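Local coordinates for appr-1-p processing domain protein (Thermus aquaticus Y51MC23, PDB 5M31) that is a macro-domain protein, a compact alpha/beta fold built on a central mixed beta-sheet between helices, at residues A[13-18]-A[153-158]; A[27-32]-A[40-45]; A[69-74]-A[84-89]. All blocks are in the same frame, centred on the assembly; numbering follows the deposited sequence.

All three contacts draw on one six-stranded mixed sheet, ordered 11-15, 153-157, 120-123, 26-31, 83-88, 71-74. Contact 1 pairs the first two strands at one margin, and contact 3 the last two at the other, their centres about 18 Å apart. Contact 2, in which strand 26-31 meets helix 40-48, lies between, with centres about 15 Å from contact 1 and about 10 Å from contact 3. Contacts 2 and 3 touch: Leu27 O lies 2.7 Å from Phe85 N, a probable hydrogen bond between neighbouring strands. Along the chain, contacts 2 and 3 follow one another within the span that contact 1 bridges, so the chain's two ends meet at one sheet margin.

Contact 1: residues A[13-18]-A[153-158]; sequences RFVRGN and EVWVYE
The Tyr157 ring carries Val15 on one face: CG2 stands 3.5 Å from the ring centroid and only 5° off its normal, a CH-pi contact centred on the ring. Gly17 meets the same ring at its edge, with O 3.5 Å from Tyr157 CD2. The indole of Trp155 receives the other Val15 methyl at its edge, where CG1 is 3.6 Å from CE3, so the two branches of one valine serve two aromatic rings. Val15 CG1 lies anti to its carbonyl carbon (chi1 -57°), which puts CG2 in the crowded position between N and C. On the opposite face of the sheet, Phe14 and Val156 run side by side, and Phe14 CD1 packs 3.5 Å from Val156 CB. Beyond the strand end, Glu158 CB lies over one face of the Arg16 guanidinium, toward its rim.

Parallel pairing of Arg13 with Trp155, Phe14 with Val156 and Val15 with Tyr157 sets this register. Four backbone bonds hold it, each nearly along its C=O axis; the shortest runs from Val15 N to Val156 O at 2.7 Å, and the last, from Glu158 N to Val15 O at 2.8 Å, continues the pairing past residue 157. One water accepts from Gly17 N and donates to Glu158 O, while another joins Asn18 O to Tyr157 OH.

Arg16 NH2 and Glu158 OE2 form a long salt bridge of 3.7 Å, with the oxygen well out of the guanidinium plane. Glu158 OE1 makes a salt bridge to Lys139 NZ, and Lys139 also makes a cation-pi contact with Phe14. The attraction between Arg16 and Glu158 is therefore one of charge without a directed N-H, and the two positive neighbours would probably favour an ionised carboxylate.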
loop_
_atom_site.group_PDB
_atom_site.type_symbol
_atom_site.label_atom_id
_atom_site.label_comp_id
_atom_site.label_asym_id
_atom_site.label_seq_id
_atom_site.Cartn_x
_atom_site.Cartn_y
_atom_site.Cartn_z
ATOM N N ARG A 13 8.268 11.427 -4.997
ATOM C CA ARG A 13 9.511 10.999 -5.626
ATOM C C ARG A 13 9.347 9.562 -6.102
ATOM O O ARG A 13 8.824 8.720 -5.370
ATOM C CB ARG A 13 10.655 11.066 -4.613
ATOM C CG ARG A 13 11.535 12.327 -4.706
ATOM C CD ARG A 13 10.859 13.591 -4.187
ATOM N NE ARG A 13 11.761 14.762 -4.183
ATOM C CZ ARG A 13 12.158 15.424 -5.273
ATOM N NH1 ARG A 13 11.756 15.042 -6.491
ATOM N NH2 ARG A 13 12.966 16.478 -5.150
ATOM N N PHE A 14 9.839 9.284 -7.314
ATOM C CA PHE A 14 9.796 7.947 -7.875
ATOM C C PHE A 14 11.210 7.348 -7.878
ATOM O O PHE A 14 12.111 7.890 -8.523
ATOM C CB PHE A 14 9.181 7.971 -9.281
ATOM C CG PHE A 14 7.684 8.250 -9.302
ATOM C CD1 PHE A 14 6.778 7.218 -9.220
ATOM C CD2 PHE A 14 7.195 9.562 -9.445
ATOM C CE1 PHE A 14 5.387 7.456 -9.272
ATOM C CE2 PHE A 14 5.835 9.810 -9.482
ATOM C CZ PHE A 14 4.923 8.758 -9.399
ATOM N N VAL A 15 11.415 6.265 -7.115
ATOM C CA VAL A 15 12.744 5.738 -6.770
ATOM C C VAL A 15 12.885 4.208 -7.079
ATOM O O VAL A 15 11.891 3.526 -7.268
ATOM C CB VAL A 15 13.032 5.936 -5.287
ATOM C CG1 VAL A 15 12.930 7.431 -4.922
ATOM C CG2 VAL A 15 12.072 5.146 -4.419
ATOM N N ARG A 16 14.101 3.676 -7.039
ATOM C CA ARG A 16 14.298 2.232 -7.114
ATOM C C ARG A 16 15.005 1.752 -5.898
ATOM O O ARG A 16 15.848 2.503 -5.298
ATOM C CB ARG A 16 15.102 1.849 -8.359
ATOM C CG ARG A 16 14.310 2.046 -9.615
ATOM C CD ARG A 16 15.048 1.552 -10.857
ATOM N NE ARG A 16 14.150 1.729 -11.989
ATOM C CZ ARG A 16 13.937 2.875 -12.627
ATOM N NH1 ARG A 16 14.584 3.981 -12.302
ATOM N NH2 ARG A 16 13.011 2.919 -13.588
ATOM N N GLY A 17 14.709 0.529 -5.508
ATOM C CA GLY A 17 15.335 -0.081 -4.349
ATOM C C GLY A 17 14.428 -1.027 -3.612
ATOM O O GLY A 17 13.419 -1.523 -4.182
ATOM N N ASN A 18 14.705 -1.213 -2.310
ATOM C CA ASN A 18 13.951 -2.163 -1.486
ATOM C C ASN A 18 12.913 -1.381 -0.692
ATOM O O ASN A 18 13.263 -0.644 0.257
ATOM C CB ASN A 18 14.851 -2.867 -0.492
ATOM C CG ASN A 18 14.129 -3.965 0.321
ATOM O OD1 ASN A 18 12.884 -4.030 0.431
ATOM N ND2 ASN A 18 14.945 -4.836 0.918
ATOM N N GLU A 153 5.758 13.406 2.619
ATOM C CA GLU A 153 6.803 12.910 1.679
ATOM C C GLU A 153 6.425 11.530 1.201
ATOM O O GLU A 153 6.231 10.673 2.028
ATOM C CB GLU A 153 8.138 12.862 2.382
ATOM C CG GLU A 153 8.518 14.215 2.936
ATOM C CD GLU A 153 9.997 14.364 3.200
ATOM O OE1 GLU A 153 10.665 13.331 3.466
ATOM O OE2 GLU A 153 10.495 15.534 3.133
ATOM N N VAL A 154 6.169 11.380 -0.108
ATOM C CA VAL A 154 5.699 10.134 -0.709
ATOM C C VAL A 154 6.783 9.570 -1.618
ATOM O O VAL A 154 7.297 10.274 -2.498
ATOM C CB VAL A 154 4.470 10.351 -1.602
ATOM C CG1 VAL A 154 3.922 9.023 -2.072
ATOM C CG2 VAL A 154 3.416 11.154 -0.874
ATOM N N TRP A 155 7.133 8.321 -1.354
ATOM C CA TRP A 155 8.143 7.649 -2.127
ATOM C C TRP A 155 7.525 6.490 -2.818
ATOM O O TRP A 155 6.824 5.675 -2.191
ATOM C CB TRP A 155 9.244 7.180 -1.231
ATOM C CG TRP A 155 9.817 8.294 -0.493
ATOM C CD1 TRP A 155 9.369 8.801 0.709
ATOM C CD2 TRP A 155 10.779 9.209 -0.978
ATOM N NE1 TRP A 155 10.098 9.912 1.037
ATOM C CE2 TRP A 155 10.989 10.168 0.027
ATOM C CE3 TRP A 155 11.570 9.266 -2.143
ATOM C CZ2 TRP A 155 11.920 11.181 -0.120
ATOM C CZ3 TRP A 155 12.492 10.206 -2.246
ATOM C CH2 TRP A 155 12.634 11.205 -1.262
ATOM N N VAL A 156 7.655 6.470 -4.146
ATOM C CA VAL A 156 7.077 5.408 -4.924
ATOM C C VAL A 156 8.184 4.630 -5.533
ATOM O O VAL A 156 9.072 5.188 -6.180
ATOM C CB VAL A 156 6.097 5.897 -6.025
ATOM C CG1 VAL A 156 5.399 4.708 -6.670
ATOM C CG2 VAL A 156 5.081 6.880 -5.415
ATOM N N TYR A 157 8.193 3.337 -5.240
ATOM C CA TYR A 157 9.194 2.458 -5.767
ATOM C C TYR A 157 8.772 1.947 -7.145
ATOM O O TYR A 157 7.659 1.440 -7.306
ATOM C CB TYR A 157 9.461 1.341 -4.751
ATOM C CG TYR A 157 10.293 1.793 -3.585
ATOM C CD1 TYR A 157 9.822 2.741 -2.651
ATOM C CD2 TYR A 157 11.638 1.414 -3.485
ATOM C CE1 TYR A 157 10.610 3.176 -1.621
ATOM C CE2 TYR A 157 12.407 1.808 -2.422
ATOM C CZ TYR A 157 11.947 2.755 -1.553
ATOM O OH TYR A 157 12.755 3.217 -0.561
ATOM N N GLU A 158 9.669 2.120 -8.127
ATOM C CA GLU A 158 9.365 1.841 -9.518
ATOM C C GLU A 158 9.423 0.328 -9.747
ATOM O O GLU A 158 10.124 -0.359 -9.028
ATOM C CB GLU A 158 10.384 2.542 -10.428
ATOM C CG GLU A 158 10.202 4.058 -10.519
ATOM C CD GLU A 158 9.602 4.506 -11.855
ATOM O OE1 GLU A 158 9.279 5.697 -11.978
ATOM O OE2 GLU A 158 9.452 3.665 -12.788
HETATM O O HOH W 1 12.161 -0.472 -6.866
HETATM O O HOH W 2 14.838 1.891 0.100
#

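Contact 2: residues A[27-32]-A[40-45]; sequences LVNTVN and GVALQF
With CG anti to its backbone N (chi1 -179°), Asn29 extends from the strand toward the helix, while Phe45 reaches back to meet it, chi1 of -86° and chi2 of 84° laying its ring flat against the Asn29 side chain. The two side chains approach tip to tip, amide and ring planes stacked only 16° apart. Asn29 CB sits over the ring centre, 3.7 Å from the Phe45 centroid, in a CH-pi contact. Leu27 comes in at the ring edge, its CB 3.8 Å from Phe45 CE2.

Asn29 OD1 is wedged among carbon atoms, 3.3 Å from both Ala42 CA and Phe45 CD1; it is buried and has no polar partner in the model. The amide's other end is satisfied, since ND2 donates to Asn86 OD1 on the adjacent strand, which probably sets which way the amide is turned. Farther along, the Thr30 side chain crosses that of Val41 at about a right angle, OG1 3.6 Å from Val41 CB. A water accepts from Ala42 N at 3.0 Å and donates to Thr30 O, joining helix to strand.

Helix 40-48 thus lies across strand 26-31, the segment axes 7.0 Å apart at closest. Strands 83-88 and 120-123 flank that strand, and Phe45 also touches Ile84 of the former.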
loop_
_atom_site.group_PDB
_atom_site.type_symbol
_atom_site.label_atom_id
_atom_site.label_comp_id
_atom_site.label_asym_id
_atom_site.label_seq_id
_atom_site.Cartn_x
_atom_site.Cartn_y
_atom_site.Cartn_z
ATOM N N LEU A 27 4.430 2.086 5.366
ATOM C CA LEU A 27 4.622 1.336 4.129
ATOM C C LEU A 27 3.290 0.849 3.613
ATOM O O LEU A 27 2.435 0.388 4.378
ATOM C CB LEU A 27 5.504 0.123 4.343
ATOM C CG LEU A 27 6.946 0.384 4.796
ATOM C CD1 LEU A 27 7.667 -0.958 4.902
ATOM C CD2 LEU A 27 7.693 1.352 3.896
ATOM N N VAL A 28 3.173 0.882 2.308
ATOM C CA VAL A 28 2.012 0.232 1.615
ATOM C C VAL A 28 2.379 -1.155 1.106
ATOM O O VAL A 28 3.380 -1.327 0.395
ATOM C CB VAL A 28 1.531 1.115 0.438
ATOM C CG1 VAL A 28 0.388 0.437 -0.290
ATOM C CG2 VAL A 28 1.127 2.492 0.947
ATOM N N ASN A 29 1.532 -2.105 1.455
ATOM C CA ASN A 29 1.597 -3.503 1.027
ATOM C C ASN A 29 0.403 -3.722 0.111
ATOM O O ASN A 29 -0.700 -3.337 0.457
ATOM C CB ASN A 29 1.415 -4.361 2.255
ATOM C CG ASN A 29 1.479 -5.815 1.966
ATOM O OD1 ASN A 29 2.088 -6.227 1.009
ATOM N ND2 ASN A 29 0.999 -6.607 2.887
ATOM N N THR A 30 0.620 -4.333 -1.032
ATOM C CA THR A 30 -0.479 -4.584 -1.981
ATOM C C THR A 30 -1.036 -5.989 -1.702
ATOM O O THR A 30 -0.281 -6.993 -1.686
ATOM C CB THR A 30 -0.013 -4.407 -3.434
ATOM O OG1 THR A 30 1.249 -5.028 -3.610
ATOM C CG2 THR A 30 0.073 -2.931 -3.801
ATOM N N VAL A 31 -2.340 -6.062 -1.416
ATOM C CA VAL A 31 -2.914 -7.270 -0.895
ATOM C C VAL A 31 -4.165 -7.665 -1.690
ATOM O O VAL A 31 -4.600 -6.964 -2.602
ATOM C CB VAL A 31 -3.224 -7.207 0.612
ATOM C CG1 VAL A 31 -1.946 -6.923 1.365
ATOM C CG2 VAL A 31 -4.301 -6.161 0.900
ATOM N N ASN A 32 -4.678 -8.807 -1.352
ATOM C CA ASN A 32 -6.016 -9.240 -1.813
ATOM C C ASN A 32 -6.949 -9.278 -0.619
ATOM O O ASN A 32 -6.570 -8.869 0.506
ATOM C CB ASN A 32 -5.928 -10.610 -2.453
ATOM C CG ASN A 32 -5.360 -11.666 -1.500
ATOM O OD1 ASN A 32 -6.019 -12.110 -0.572
ATOM N ND2 ASN A 32 -4.088 -11.995 -1.692
ATOM N N GLY A 40 4.883 -12.114 -4.520
ATOM C CA GLY A 40 5.162 -10.707 -4.780
ATOM C C GLY A 40 5.426 -9.887 -3.534
ATOM O O GLY A 40 6.095 -10.330 -2.571
ATOM N N VAL A 41 4.960 -8.635 -3.580
ATOM C CA VAL A 41 5.192 -7.718 -2.511
ATOM C C VAL A 41 4.641 -8.283 -1.198
ATOM O O VAL A 41 5.293 -8.213 -0.147
ATOM C CB VAL A 41 4.499 -6.366 -2.859
ATOM C CG1 VAL A 41 4.469 -5.431 -1.648
ATOM C CG2 VAL A 41 5.265 -5.699 -4.009
ATOM N N ALA A 42 3.451 -8.851 -1.262
ATOM C CA ALA A 42 2.753 -9.262 -0.031
ATOM C C ALA A 42 3.577 -10.360 0.678
ATOM O O ALA A 42 3.634 -10.411 1.887
ATOM C CB ALA A 42 1.359 -9.740 -0.338
ATOM N N LEU A 43 4.181 -11.254 -0.101
ATOM C CA LEU A 43 5.053 -12.283 0.475
ATOM C C LEU A 43 6.209 -11.672 1.255
ATOM O O LEU A 43 6.522 -12.093 2.372
ATOM C CB LEU A 43 5.605 -13.189 -0.633
ATOM C CG LEU A 43 6.538 -14.280 -0.141
ATOM C CD1 LEU A 43 5.927 -15.066 1.005
ATOM C CD2 LEU A 43 6.895 -15.216 -1.283
ATOM N N GLN A 44 6.798 -10.618 0.713
ATOM C CA GLN A 44 7.923 -9.957 1.386
ATOM C C GLN A 44 7.429 -9.341 2.697
ATOM O O GLN A 44 8.091 -9.429 3.743
ATOM C CB GLN A 44 8.553 -8.871 0.494
ATOM C CG GLN A 44 8.920 -9.311 -0.928
ATOM C CD GLN A 44 9.652 -10.636 -1.010
ATOM O OE1 GLN A 44 9.158 -11.621 -1.613
ATOM N NE2 GLN A 44 10.854 -10.665 -0.465
ATOM N N PHE A 45 6.250 -8.718 2.626
ATOM C CA PHE A 45 5.614 -8.150 3.827
ATOM C C PHE A 45 5.260 -9.199 4.853
ATOM O O PHE A 45 5.460 -8.978 6.048
ATOM C CB PHE A 45 4.395 -7.277 3.464
ATOM C CG PHE A 45 4.763 -5.844 3.146
ATOM C CD1 PHE A 45 5.193 -5.501 1.874
ATOM C CD2 PHE A 45 4.679 -4.859 4.087
ATOM C CE1 PHE A 45 5.531 -4.180 1.565
ATOM C CE2 PHE A 45 4.972 -3.551 3.770
ATOM C CZ PHE A 45 5.395 -3.195 2.540
HETATM O O HOH W 3 1.451 -8.371 -3.508
#

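Contact 3: residues A[69-74]-A[84-89]; sequences RIFVYD and IFNFPT
Strands 71-74 and 83-88 form a beta hairpin at one margin of the macro-domain sheet. Phe71 with Asn86 and Tyr73 with Ile84 are its hydrogen-bonded pairs, separated by the non-hydrogen-bonded pair Val72 with Phe85. Phe71 O is gripped twice by one residue: Asn86 N donates at 2.8 Å and Asn86 ND2 at 3.0 Å, both from above the carbonyl plane. CG of Asn86 is anti to its carbonyl carbon (chi1 -63°), which brings ND2 across to Phe71 O, the amide lying beside the Phe71 ring with the planes 22° apart. Asn52 OD1 takes a further bond from ND2, so this buried amide ties the hairpin to helix 50-61.

On the other face of the sheet from Phe71 and Asn86, Val72 CG2 rests over the Phe85 ring toward its rim, 3.9 Å from the centroid, in a CH-pi contact. Ile70 extends this apolar side: its CG2 lies 3.9 Å from Phe85 CB and its CD1 4.0 Å from Phe87 CD2. Leu109 of helix 99-116 packs on Ile70 and Phe85.

Side chains alternate between helix 50-61 and helix 99-116, the layering expected of a three-layer alpha/beta/alpha sandwich, the macro-domain fold.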
loop_
_atom_site.group_PDB
_atom_site.type_symbol
_atom_site.label_atom_id
_atom_site.label_comp_id
_atom_site.label_asym_id
_atom_site.label_seq_id
_atom_site.Cartn_x
_atom_site.Cartn_y
_atom_site.Cartn_z
ATOM N N ARG A 69 -10.896 -0.022 0.665
ATOM C CA ARG A 69 -10.899 -0.003 2.132
ATOM C C ARG A 69 -9.578 -0.591 2.628
ATOM O O ARG A 69 -9.458 -1.763 2.875
ATOM C CB ARG A 69 -12.138 -0.655 2.697
ATOM C CG ARG A 69 -12.386 -0.501 4.183
ATOM C CD ARG A 69 -13.598 -1.210 4.610
ATOM N NE ARG A 69 -13.702 -1.157 6.054
ATOM C CZ ARG A 69 -14.545 -1.894 6.762
ATOM N NH1 ARG A 69 -15.369 -2.737 6.163
ATOM N NH2 ARG A 69 -14.576 -1.751 8.071
ATOM N N ILE A 70 -8.587 0.294 2.780
ATOM C CA ILE A 70 -7.264 -0.081 3.246
ATOM C C ILE A 70 -7.350 -0.582 4.664
ATOM O O ILE A 70 -7.988 0.051 5.545
ATOM C CB ILE A 70 -6.307 1.133 3.165
ATOM C CG1 ILE A 70 -6.108 1.462 1.671
ATOM C CG2 ILE A 70 -4.982 0.854 3.885
ATOM C CD1 ILE A 70 -5.398 2.736 1.379
ATOM N N PHE A 71 -6.651 -1.653 4.942
ATOM C CA PHE A 71 -6.523 -2.130 6.297
ATOM C C PHE A 71 -5.176 -1.693 6.864
ATOM O O PHE A 71 -4.161 -2.120 6.375
ATOM C CB PHE A 71 -6.639 -3.640 6.359
ATOM C CG PHE A 71 -6.316 -4.199 7.731
ATOM C CD1 PHE A 71 -7.124 -3.908 8.795
ATOM C CD2 PHE A 71 -5.136 -4.946 7.966
ATOM C CE1 PHE A 71 -6.795 -4.317 10.083
ATOM C CE2 PHE A 71 -4.845 -5.395 9.249
ATOM C CZ PHE A 71 -5.656 -5.073 10.299
ATOM N N VAL A 72 -5.200 -0.812 7.885
ATOM C CA VAL A 72 -3.992 -0.286 8.482
ATOM C C VAL A 72 -3.660 -1.029 9.749
ATOM O O VAL A 72 -4.563 -1.291 10.591
ATOM C CB VAL A 72 -4.123 1.222 8.802
ATOM C CG1 VAL A 72 -2.851 1.723 9.476
ATOM C CG2 VAL A 72 -4.344 2.011 7.539
ATOM N N TYR A 73 -2.415 -1.447 9.869
ATOM C CA TYR A 73 -1.905 -2.034 11.110
ATOM C C TYR A 73 -0.896 -1.071 11.757
ATOM O O TYR A 73 0.011 -0.564 11.063
ATOM C CB TYR A 73 -1.248 -3.399 10.868
ATOM C CG TYR A 73 -0.745 -4.062 12.119
ATOM C CD1 TYR A 73 -1.652 -4.557 13.099
ATOM C CD2 TYR A 73 0.628 -4.103 12.429
ATOM C CE1 TYR A 73 -1.188 -5.149 14.247
ATOM C CE2 TYR A 73 1.074 -4.703 13.588
ATOM C CZ TYR A 73 0.176 -5.168 14.512
ATOM O OH TYR A 73 0.626 -5.775 15.652
ATOM N N ASP A 74 -1.097 -0.786 13.043
ATOM C CA ASP A 74 -0.229 0.093 13.808
ATOM C C ASP A 74 0.765 -0.735 14.627
ATOM O O ASP A 74 0.376 -1.464 15.557
ATOM C CB ASP A 74 -1.096 0.935 14.758
ATOM C CG ASP A 74 -0.296 1.985 15.545
ATOM O OD1 ASP A 74 0.929 2.083 15.412
ATOM O OD2 ASP A 74 -0.952 2.737 16.298
ATOM N N ILE A 84 1.599 -0.221 8.632
ATOM C CA ILE A 84 1.490 -0.995 7.382
ATOM C C ILE A 84 0.103 -0.772 6.794
ATOM O O ILE A 84 -0.866 -0.971 7.501
ATOM C CB ILE A 84 1.698 -2.479 7.622
ATOM C CG1 ILE A 84 3.007 -2.768 8.378
ATOM C CG2 ILE A 84 1.712 -3.212 6.251
ATOM C CD1 ILE A 84 4.243 -2.347 7.664
ATOM N N PHE A 85 0.036 -0.177 5.586
ATOM C CA PHE A 85 -1.210 0.133 4.908
ATOM C C PHE A 85 -1.433 -0.991 3.883
ATOM O O PHE A 85 -0.729 -1.008 2.861
ATOM C CB PHE A 85 -1.125 1.417 4.149
ATOM C CG PHE A 85 -1.323 2.692 4.990
ATOM C CD1 PHE A 85 -0.798 2.861 6.239
ATOM C CD2 PHE A 85 -1.913 3.778 4.405
ATOM C CE1 PHE A 85 -0.970 4.100 6.948
ATOM C CE2 PHE A 85 -2.068 4.996 5.063
ATOM C CZ PHE A 85 -1.617 5.139 6.357
ATOM N N ASN A 86 -2.351 -1.893 4.205
ATOM C CA ASN A 86 -2.592 -3.093 3.399
ATOM C C ASN A 86 -3.662 -2.688 2.387
ATOM O O ASN A 86 -4.813 -2.523 2.735
ATOM C CB ASN A 86 -2.989 -4.284 4.250
ATOM C CG ASN A 86 -1.911 -4.714 5.234
ATOM O OD1 ASN A 86 -0.930 -5.386 4.869
ATOM N ND2 ASN A 86 -2.038 -4.231 6.517
ATOM N N PHE A 87 -3.189 -2.458 1.162
ATOM C CA PHE A 87 -3.970 -1.815 0.028
ATOM C C PHE A 87 -4.450 -2.928 -0.893
ATOM O O PHE A 87 -3.654 -3.516 -1.595
ATOM C CB PHE A 87 -2.962 -0.874 -0.690
ATOM C CG PHE A 87 -3.522 -0.038 -1.792
ATOM C CD1 PHE A 87 -4.010 -0.595 -2.952
ATOM C CD2 PHE A 87 -3.382 1.320 -1.765
ATOM C CE1 PHE A 87 -4.434 0.182 -4.017
ATOM C CE2 PHE A 87 -3.761 2.116 -2.842
ATOM C CZ PHE A 87 -4.304 1.545 -3.956
ATOM N N PRO A 88 -5.749 -3.205 -0.901
ATOM C CA PRO A 88 -6.231 -4.251 -1.785
ATOM C C PRO A 88 -6.169 -3.831 -3.269
ATOM O O PRO A 88 -6.660 -2.778 -3.625
ATOM C CB PRO A 88 -7.701 -4.453 -1.311
ATOM C CG PRO A 88 -7.763 -3.815 0.013
ATOM C CD PRO A 88 -6.812 -2.701 -0.026
ATOM N N THR A 89 -5.615 -4.671 -4.150
ATOM C CA THR A 89 -5.603 -4.340 -5.558
ATOM C C THR A 89 -6.403 -5.347 -6.328
ATOM O O THR A 89 -6.519 -5.238 -7.511
ATOM C CB THR A 89 -4.210 -4.367 -6.170
ATOM O OG1 THR A 89 -3.665 -5.679 -6.066
ATOM C CG2 THR A 89 -3.248 -3.416 -5.450
#